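PDB 3VOV: glucokinase from Thermus thermophilus, which phosphorylates hexoses such as glucose with ATP, as a zinc-binding hexokinase of the ROK family. Local coordinates for residues B[2-8]-B[58-64]; B[13-17]-B[46-51]. All blocks are in the same frame, centred on the assembly; numbering follows the deposited sequence.

Interaction 1 of 2, residues B[2-8]-B[58-64]; sequences KVVGLDL and GEAIGLG
Build residues 3-8 as an extended strand and set 61-64 beside it, running the same way: axes 4.7 Å apart at closest approach, 17° between directions. Val4 pairs with Ile61, Gly5 with Gly62, Leu6 with Leu63 and Asp7 with Gly64, CA to CA 4.7-4.8 Å. Backbone hydrogen bonds alternate in direction: Val4 N to Ala60 O 2.9 Å, Gly62 N to Val4 O 2.8 Å, Leu6 N to Gly62 O 2.7 Å, Gly64 N to Leu6 O 2.9 Å, Leu8 N to Gly64 O 2.8 Å. At the start the register slips: Lys2 O takes Glu59 N (2.8 Å), and Gly58 CA comes 3.8 Å from Val3 CA, where a CB would clash with Val3 C. A water joins Lys2 N (3.0 Å) to Glu59 OE1 (3.1 Å).

These are inner strands, 3-8 in the middle, of the N-terminal sheet in the RNase H-like fold of the actin-ATPase clan; Asp7 begins a DLGGT sequence matching its phosphate-1 motif and probably faces ATP phosphates.

On the face covered by helix 36-54, Leu6 (m,t) puts CD1 3.5 Å from Ile61 CG2, and Leu63 (t,p) turns CD1 to 3.7 Å from Leu6 CB and 4.0 Å from Leu8 CB. Val4 CB lies 4.1 Å from Ile61 CG1. On the other face come Gly5, Gly62, Gly64 and Asp7, while Val3 CG1 meets Ala60 CB at 4.2 Å and both touch helix 284-299.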
loop_
_atom_site.group_PDB
_atom_site.type_symbol
_atom_site.label_atom_id
_atom_site.label_comp_id
_atom_site.label_asym_id
_atom_site.label_seq_id
_atom_site.Cartn_x
_atom_site.Cartn_y
_atom_site.Cartn_z
ATOM N N LYS B 2 11.592 -49.825 1.157
ATOM C CA LYS B 2 11.848 -49.153 -0.111
ATOM C C LYS B 2 10.556 -48.674 -0.725
ATOM O O LYS B 2 9.539 -49.377 -0.648
ATOM C CB LYS B 2 12.507 -50.110 -1.133
ATOM C CG LYS B 2 14.062 -50.169 -1.100
ATOM C CD LYS B 2 14.578 -50.347 0.300
ATOM C CE LYS B 2 15.947 -51.032 0.345
ATOM N NZ LYS B 2 16.022 -51.704 1.687
ATOM N N VAL B 3 10.599 -47.491 -1.345
ATOM C CA VAL B 3 9.485 -47.011 -2.182
ATOM C C VAL B 3 10.048 -46.568 -3.501
ATOM O O VAL B 3 11.250 -46.624 -3.683
ATOM C CB VAL B 3 8.725 -45.827 -1.524
ATOM C CG1 VAL B 3 8.185 -46.252 -0.165
ATOM C CG2 VAL B 3 9.682 -44.583 -1.377
ATOM N N VAL B 4 9.175 -46.124 -4.407
ATOM C CA VAL B 4 9.564 -45.509 -5.666
ATOM C C VAL B 4 9.037 -44.076 -5.659
ATOM O O VAL B 4 7.897 -43.872 -5.286
ATOM C CB VAL B 4 8.941 -46.241 -6.857
ATOM C CG1 VAL B 4 9.178 -45.473 -8.151
ATOM C CG2 VAL B 4 9.512 -47.706 -6.943
ATOM N N GLY B 5 9.894 -43.097 -5.988
ATOM C CA GLY B 5 9.432 -41.737 -6.195
ATOM C C GLY B 5 9.259 -41.482 -7.676
ATOM O O GLY B 5 10.012 -42.020 -8.487
ATOM N N LEU B 6 8.278 -40.660 -8.024
ATOM C CA LEU B 6 8.094 -40.188 -9.398
ATOM C C LEU B 6 7.886 -38.680 -9.354
ATOM O O LEU B 6 7.154 -38.180 -8.475
ATOM C CB LEU B 6 6.846 -40.833 -10.042
ATOM C CG LEU B 6 6.861 -42.334 -10.300
ATOM C CD1 LEU B 6 5.461 -42.944 -10.602
ATOM C CD2 LEU B 6 7.813 -42.554 -11.496
ATOM N N ASP B 7 8.500 -37.943 -10.277
ATOM C CA ASP B 7 8.288 -36.485 -10.332
ATOM C C ASP B 7 7.815 -36.190 -11.753
ATOM O O ASP B 7 8.578 -36.407 -12.712
ATOM C CB ASP B 7 9.583 -35.704 -9.973
ATOM C CG ASP B 7 9.340 -34.180 -9.800
ATOM O OD1 ASP B 7 8.191 -33.751 -9.506
ATOM O OD2 ASP B 7 10.288 -33.381 -9.957
ATOM N N LEU B 8 6.557 -35.766 -11.910
ATOM C CA LEU B 8 5.996 -35.589 -13.231
ATOM C C LEU B 8 6.150 -34.123 -13.604
ATOM O O LEU B 8 5.511 -33.294 -12.994
ATOM C CB LEU B 8 4.505 -35.953 -13.238
ATOM C CG LEU B 8 3.702 -35.536 -14.493
ATOM C CD1 LEU B 8 4.229 -36.258 -15.826
ATOM C CD2 LEU B 8 2.186 -35.790 -14.289
ATOM N N GLY B 58 9.707 -51.250 -4.966
ATOM C CA GLY B 58 9.204 -50.408 -3.890
ATOM C C GLY B 58 7.889 -50.946 -3.359
ATOM O O GLY B 58 7.127 -51.595 -4.100
ATOM N N GLU B 59 7.592 -50.694 -2.093
ATOM C CA GLU B 59 6.258 -51.051 -1.623
ATOM C C GLU B 59 5.146 -50.011 -1.757
ATOM O O GLU B 59 3.981 -50.300 -1.458
ATOM C CB GLU B 59 6.254 -51.682 -0.235
ATOM C CG GLU B 59 7.104 -51.108 0.828
ATOM C CD GLU B 59 7.161 -52.084 1.993
ATOM O OE1 GLU B 59 7.894 -53.090 1.889
ATOM O OE2 GLU B 59 6.466 -51.852 3.004
ATOM N N ALA B 60 5.500 -48.823 -2.247
ATOM C CA ALA B 60 4.531 -47.761 -2.492
ATOM C C ALA B 60 5.171 -46.817 -3.486
ATOM O O ALA B 60 6.408 -46.825 -3.667
ATOM C CB ALA B 60 4.178 -47.017 -1.222
ATOM N N ILE B 61 4.334 -46.008 -4.142
ATOM C CA ILE B 61 4.865 -45.055 -5.075
ATOM C C ILE B 61 4.451 -43.655 -4.603
ATOM O O ILE B 61 3.305 -43.456 -4.167
ATOM C CB ILE B 61 4.315 -45.359 -6.467
ATOM C CG1 ILE B 61 4.866 -46.721 -6.953
ATOM C CG2 ILE B 61 4.627 -44.222 -7.444
ATOM C CD1 ILE B 61 4.531 -47.025 -8.391
ATOM N N GLY B 62 5.379 -42.704 -4.648
ATOM C CA GLY B 62 5.021 -41.309 -4.390
ATOM C C GLY B 62 5.150 -40.568 -5.698
ATOM O O GLY B 62 6.123 -40.778 -6.443
ATOM N N LEU B 63 4.139 -39.759 -6.003
ATOM C CA LEU B 63 4.069 -39.015 -7.269
ATOM C C LEU B 63 3.848 -37.529 -7.041
ATOM O O LEU B 63 2.784 -37.103 -6.498
ATOM C CB LEU B 63 2.933 -39.564 -8.144
ATOM C CG LEU B 63 2.619 -38.735 -9.423
ATOM C CD1 LEU B 63 3.812 -38.726 -10.429
ATOM C CD2 LEU B 63 1.363 -39.349 -10.123
ATOM N N GLY B 64 4.809 -36.743 -7.512
ATOM C CA GLY B 64 4.812 -35.332 -7.343
ATOM C C GLY B 64 4.442 -34.716 -8.659
ATOM O O GLY B 64 4.927 -35.128 -9.726
HETATM O O HOH W 1 10.897 -52.715 1.078
#

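Interaction 2 of 2, residues B[13-17]-B[46-51]; sequences IAAGV and AAERAE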
loop_
_atom_site.group_PDB
_atom_site.type_symbol
_atom_site.label_atom_id
_atom_site.label_comp_id
_atom_site.label_asym_id
_atom_site.label_seq_id
_atom_site.Cartn_x
_atom_site.Cartn_y
_atom_site.Cartn_z
ATOM N N ILE B 13 9.790 -36.857 -16.983
ATOM C CA ILE B 13 9.419 -37.643 -15.810
ATOM C C ILE B 13 10.718 -38.170 -15.184
ATOM O O ILE B 13 11.551 -38.747 -15.888
ATOM C CB ILE B 13 8.581 -38.874 -16.242
ATOM C CG1 ILE B 13 7.216 -38.397 -16.775
ATOM C CG2 ILE B 13 8.524 -39.920 -15.106
ATOM C CD1 ILE B 13 6.413 -39.421 -17.495
ATOM N N ALA B 14 10.869 -37.976 -13.867
ATOM C CA ALA B 14 11.932 -38.599 -13.095
ATOM C C ALA B 14 11.399 -39.705 -12.187
ATOM O O ALA B 14 10.287 -39.592 -11.611
ATOM C CB ALA B 14 12.685 -37.540 -12.277
ATOM N N ALA B 15 12.178 -40.780 -12.051
ATOM C CA ALA B 15 11.792 -41.880 -11.207
ATOM C C ALA B 15 12.993 -42.415 -10.414
ATOM O O ALA B 15 14.121 -42.360 -10.907
ATOM C CB ALA B 15 11.154 -43.020 -12.074
ATOM N N GLY B 16 12.769 -42.918 -9.212
ATOM C CA GLY B 16 13.858 -43.617 -8.539
ATOM C C GLY B 16 13.351 -44.363 -7.356
ATOM O O GLY B 16 12.383 -43.920 -6.731
ATOM N N VAL B 17 13.978 -45.515 -7.080
ATOM C CA VAL B 17 13.792 -46.244 -5.822
ATOM C C VAL B 17 14.492 -45.442 -4.739
ATOM O O VAL B 17 15.495 -44.781 -5.021
ATOM C CB VAL B 17 14.338 -47.713 -5.898
ATOM C CG1 VAL B 17 14.219 -48.425 -4.564
ATOM C CG2 VAL B 17 13.579 -48.525 -6.985
ATOM N N ALA B 46 8.476 -45.965 -16.091
ATOM C CA ALA B 46 9.642 -45.315 -15.455
ATOM C C ALA B 46 9.820 -45.904 -14.082
ATOM O O ALA B 46 10.969 -46.186 -13.683
ATOM C CB ALA B 46 9.504 -43.757 -15.389
ATOM N N ALA B 47 8.700 -46.114 -13.373
ATOM C CA ALA B 47 8.732 -46.818 -12.094
ATOM C C ALA B 47 9.422 -48.187 -12.216
ATOM O O ALA B 47 10.368 -48.488 -11.470
ATOM C CB ALA B 47 7.309 -46.952 -11.509
ATOM N N GLU B 48 8.958 -49.004 -13.182
ATOM C CA GLU B 48 9.501 -50.369 -13.366
ATOM C C GLU B 48 10.988 -50.329 -13.680
ATOM O O GLU B 48 11.783 -51.096 -13.097
ATOM C CB GLU B 48 8.741 -51.144 -14.454
ATOM C CG GLU B 48 8.218 -52.498 -13.926
ATOM C CD GLU B 48 8.938 -53.773 -14.461
ATOM O OE1 GLU B 48 10.204 -53.842 -14.507
ATOM O OE2 GLU B 48 8.201 -54.740 -14.815
ATOM N N ARG B 49 11.363 -49.430 -14.586
ATOM C CA ARG B 49 12.764 -49.248 -14.912
ATOM C C ARG B 49 13.633 -48.893 -13.700
ATOM O O ARG B 49 14.728 -49.465 -13.513
ATOM C CB ARG B 49 12.947 -48.252 -16.062
ATOM C CG ARG B 49 14.387 -48.162 -16.511
ATOM C CD ARG B 49 14.555 -47.333 -17.761
ATOM N NE ARG B 49 15.891 -46.758 -17.760
ATOM C CZ ARG B 49 16.301 -45.766 -18.543
ATOM N NH1 ARG B 49 15.477 -45.209 -19.437
ATOM N NH2 ARG B 49 17.553 -45.322 -18.412
ATOM N N ALA B 50 13.156 -47.965 -12.872
ATOM C CA ALA B 50 13.883 -47.580 -11.659
ATOM C C ALA B 50 14.056 -48.791 -10.739
ATOM O O ALA B 50 15.082 -48.960 -10.067
ATOM C CB ALA B 50 13.102 -46.456 -10.914
ATOM N N GLU B 51 13.027 -49.624 -10.693
ATOM C CA GLU B 51 13.056 -50.791 -9.853
ATOM C C GLU B 51 14.017 -51.848 -10.413
ATOM O O GLU B 51 14.710 -52.508 -9.652
ATOM C CB GLU B 51 11.657 -51.324 -9.706
ATOM C CG GLU B 51 10.855 -50.552 -8.643
ATOM C CD GLU B 51 9.464 -51.105 -8.475
ATOM O OE1 GLU B 51 8.848 -51.476 -9.489
ATOM O OE2 GLU B 51 8.972 -51.169 -7.332
#
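Small side chains set the spacing where helix 36-54 lies over strand 12-18. Ile13, Ala15 and Val17 point their CA-CB bonds at the helix, and Ala46 and Ala50, one helical turn apart, point back; the axes of the two short segments approach to 6.9 Å and cross at -38°. Ala15 CB sits between the two helix alanines, 3.8 Å from Ala46 CB and 4.1 Å from Ala50 CB, and also 3.6 Å from Ala46 O. Gly16 carries no side chain, and Ala50 CB settles on its backbone, 3.8 Å from Gly16 CA.

Larger residues close the two ends. Ile13, in the m,t rotamer, offers CG2 to Ala46 CB at 4.0 Å. Val17, with chi1 t, lays CG2 against the helix backbone, 3.5 Å from Ala50 O and 3.7 Å from Glu51 CA, as well as 3.8 Å from Glu51 CG. Of the Glu51 side chain the aliphatic part meets Val17. With chi1 m and chi2 t it extends its carboxylate to Gly58 N, a hydrogen bond, and to Arg100, a salt bridge. Ser25 OG hydrogen-bonds both Ala50 O and Val17 N.

Helix 36-54 is the crossover from edge strand 27-30 to the parallel strand 61-65, and it spans strands 12-18 and 3-8 on the way. Between the segments themselves the contact is apolar packing with no direct polar bond, so its hold comes from close fit: four alanine and glycine positions bring helix and strand near, and the carboxylate of Glu51 is satisfied off to the side.

How the interactions relate
Interactions 1 and 2 are neighbouring parts of one layered unit, their centres 8 Å apart. Strands 3-8 and 12-18 lie side by side, antiparallel, joined by Gly5 N to Gly16 O at 2.7 Å, with Leu6 CD2 3.4 Å from Ala15 CB, so strand 3-8 sits between 12-18 and 61-65. The helix of interaction 2 also covers the apolar face of interaction 1: Val4 CG2 lies 3.5 Å from Glu51 OE2, Val4 also touches Ala47, and Leu63 meets Leu43. The same Glu51 OE2 reaches Gly58 N at 2.5 Å, tying the helix to the segment that leads into strand 61-65. Both contacts lie away from the zinc site of His159, Cys169, Cys171 and Cys176.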